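Per a 4 allergen (PDB 3EBW) is a cockroach allergen recognised by IgE, a lipocalin-like beta barrel that probably binds small hydrophobic ligands in its interior. Local coordinates at residues Tyr95-Thr100 with Ser106-Cys111. Residues are numbered along the deposited sequence; the frame is centred on the assembly and turned at random.
Unlike the reference sequence in segment 95-100: Val98 (reference Ile).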
loop_
_atom_site.group_PDB
_atom_site.type_symbol
_atom_site.label_atom_id
_atom_site.label_comp_id
_atom_site.label_asym_id
_atom_site.label_seq_id
_atom_site.Cartn_x
_atom_site.Cartn_y
_atom_site.Cartn_z
ATOM N N TYR A 95 -9.136 -14.517 11.935
ATOM C CA TYR A 95 -9.484 -13.887 10.660
ATOM C C TYR A 95 -10.998 -13.949 10.387
ATOM O O TYR A 95 -11.656 -14.958 10.695
ATOM C CB TYR A 95 -8.773 -14.627 9.530
ATOM C CG TYR A 95 -7.280 -14.567 9.612
ATOM C CD1 TYR A 95 -6.586 -13.520 9.019
ATOM C CD2 TYR A 95 -6.563 -15.542 10.277
ATOM C CE1 TYR A 95 -5.210 -13.449 9.083
ATOM C CE2 TYR A 95 -5.193 -15.486 10.355
ATOM C CZ TYR A 95 -4.517 -14.439 9.754
ATOM O OH TYR A 95 -3.145 -14.372 9.793
ATOM N N PHE A 96 -11.535 -12.890 9.785
ATOM C CA PHE A 96 -12.960 -12.787 9.452
ATOM C C PHE A 96 -13.226 -13.171 8.016
ATOM O O PHE A 96 -12.575 -12.688 7.135
ATOM C CB PHE A 96 -13.443 -11.362 9.685
ATOM C CG PHE A 96 -13.349 -10.939 11.105
ATOM C CD1 PHE A 96 -14.487 -10.855 11.895
ATOM C CD2 PHE A 96 -12.107 -10.710 11.690
ATOM C CE1 PHE A 96 -14.378 -10.556 13.251
ATOM C CE2 PHE A 96 -11.992 -10.413 13.039
ATOM C CZ PHE A 96 -13.129 -10.335 13.821
HETATM N N MSE A 97 -14.194 -14.041 7.776
HETATM C CA MSE A 97 -14.511 -14.440 6.426
HETATM C C MSE A 97 -15.518 -13.437 5.923
HETATM O O MSE A 97 -16.699 -13.602 6.147
HETATM C CB MSE A 97 -15.140 -15.814 6.429
HETATM C CG MSE A 97 -15.559 -16.262 5.073
HETATM SE SE MSE A 97 -14.039 -16.252 3.885
HETATM C CE MSE A 97 -13.384 -18.058 4.183
ATOM N N VAL A 98 -15.063 -12.391 5.247
ATOM C CA VAL A 98 -15.968 -11.365 4.736
ATOM C C VAL A 98 -16.940 -11.830 3.649
ATOM O O VAL A 98 -18.077 -11.350 3.579
ATOM C CB VAL A 98 -15.163 -10.184 4.213
ATOM C CG1 VAL A 98 -16.079 -9.138 3.583
ATOM C CG2 VAL A 98 -14.356 -9.601 5.350
ATOM N N GLY A 99 -16.504 -12.760 2.803
ATOM C CA GLY A 99 -17.376 -13.249 1.755
ATOM C C GLY A 99 -16.755 -14.266 0.817
ATOM O O GLY A 99 -15.647 -14.075 0.319
ATOM N N THR A 100 -17.465 -15.357 0.559
ATOM C CA THR A 100 -16.947 -16.366 -0.349
ATOM C C THR A 100 -18.008 -17.316 -0.929
ATOM O O THR A 100 -19.088 -17.483 -0.371
ATOM C CB THR A 100 -15.879 -17.205 0.333
ATOM O OG1 THR A 100 -15.354 -18.132 -0.620
ATOM C CG2 THR A 100 -16.470 -17.983 1.516
ATOM N N SER A 106 -12.911 -15.271 -2.850
ATOM C CA SER A 106 -12.846 -15.469 -1.417
ATOM C C SER A 106 -12.284 -14.260 -0.717
ATOM O O SER A 106 -11.067 -14.115 -0.671
ATOM C CB SER A 106 -11.931 -16.649 -1.102
ATOM O OG SER A 106 -11.307 -16.476 0.165
ATOM N N ILE A 107 -13.117 -13.397 -0.150
ATOM C CA ILE A 107 -12.537 -12.249 0.529
ATOM C C ILE A 107 -12.457 -12.449 2.064
ATOM O O ILE A 107 -13.456 -12.501 2.759
ATOM C CB ILE A 107 -13.228 -10.860 0.053
ATOM C CG1 ILE A 107 -13.762 -10.079 1.226
ATOM C CG2 ILE A 107 -14.308 -11.082 -1.023
ATOM C CD1 ILE A 107 -12.705 -9.460 2.049
ATOM N N VAL A 108 -11.223 -12.606 2.551
ATOM C CA VAL A 108 -10.874 -12.815 3.956
ATOM C C VAL A 108 -10.243 -11.543 4.488
ATOM O O VAL A 108 -9.758 -10.747 3.702
ATOM C CB VAL A 108 -9.834 -13.954 4.102
ATOM C CG1 VAL A 108 -9.071 -13.832 5.416
ATOM C CG2 VAL A 108 -10.516 -15.276 4.082
ATOM N N ALA A 109 -10.216 -11.352 5.807
ATOM C CA ALA A 109 -9.637 -10.138 6.372
ATOM C C ALA A 109 -9.242 -10.281 7.836
ATOM O O ALA A 109 -9.912 -10.952 8.598
ATOM C CB ALA A 109 -10.607 -8.974 6.211
ATOM N N GLY A 110 -8.144 -9.636 8.219
ATOM C CA GLY A 110 -7.674 -9.704 9.583
ATOM C C GLY A 110 -6.849 -8.477 9.881
ATOM O O GLY A 110 -6.997 -7.447 9.237
ATOM N N CYS A 111 -5.977 -8.598 10.869
ATOM C CA CYS A 111 -5.116 -7.520 11.297
ATOM C C CYS A 111 -3.699 -8.065 11.265
ATOM O O CYS A 111 -3.509 -9.252 11.051
ATOM C CB CYS A 111 -5.511 -7.112 12.699
ATOM S SG CYS A 111 -7.248 -6.551 12.804
#
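Phe96 and Ala109 form an antiparallel hydrogen-bonded pair in the beta hairpin of strands 93-100 and 106-112, part of the lipocalin barrel wall. Phe96 N gives a nearly straight bond to Ala109 O (2.8 Å, 162° at the hydrogen), arriving close to the line of the carbonyl bond. The return bond, Ala109 N to Phe96 O, is longer at 3.0 Å and more bent, and lies in the carbonyl plane. Nearer the turn, Ile107 is gripped through both backbone polar atoms by Gly99: Ile107 N reaches Gly99 O at 2.7 Å, while Gly99 N bonds to Ile107 O. Val98 and Gly99 both face Ile107, making a classic beta bulge.

The bulge turns the Val98 side chain toward strand 106-112. Its CG2, anti to the carbonyl carbon, meets Ala109 CB at 3.9 Å, and both of its methyls contact the end of Ile107. Phe96, Ile107 and Ala109 point to one face of the sheet, and Ala109 O lies at the edge of the Phe96 ring, near its plane. Tyr121 of strand 119-125 touches Ile107 and Ala109 here.

Met97, Thr100, Ser106 and Val108 point to the other face. Thr100 OG1 and Ser106 OG are satisfied elsewhere, by the backbone of Tyr102 and Tyr105 and by Tyr18 OH respectively. At the end of the hairpin away from the turn, Tyr95 CD1 lies 4.0 Å from Gly110 CA, and the Tyr95 side chain also lies beside a bound polyether, probably from crystallisation; Cys111, next along, is tied to Cys4 by a disulfide. The selenomethionine at Met97 bends at chi2 (58°) and chi3 (89°), bringing SE to 3.7 Å from Val108 CG2.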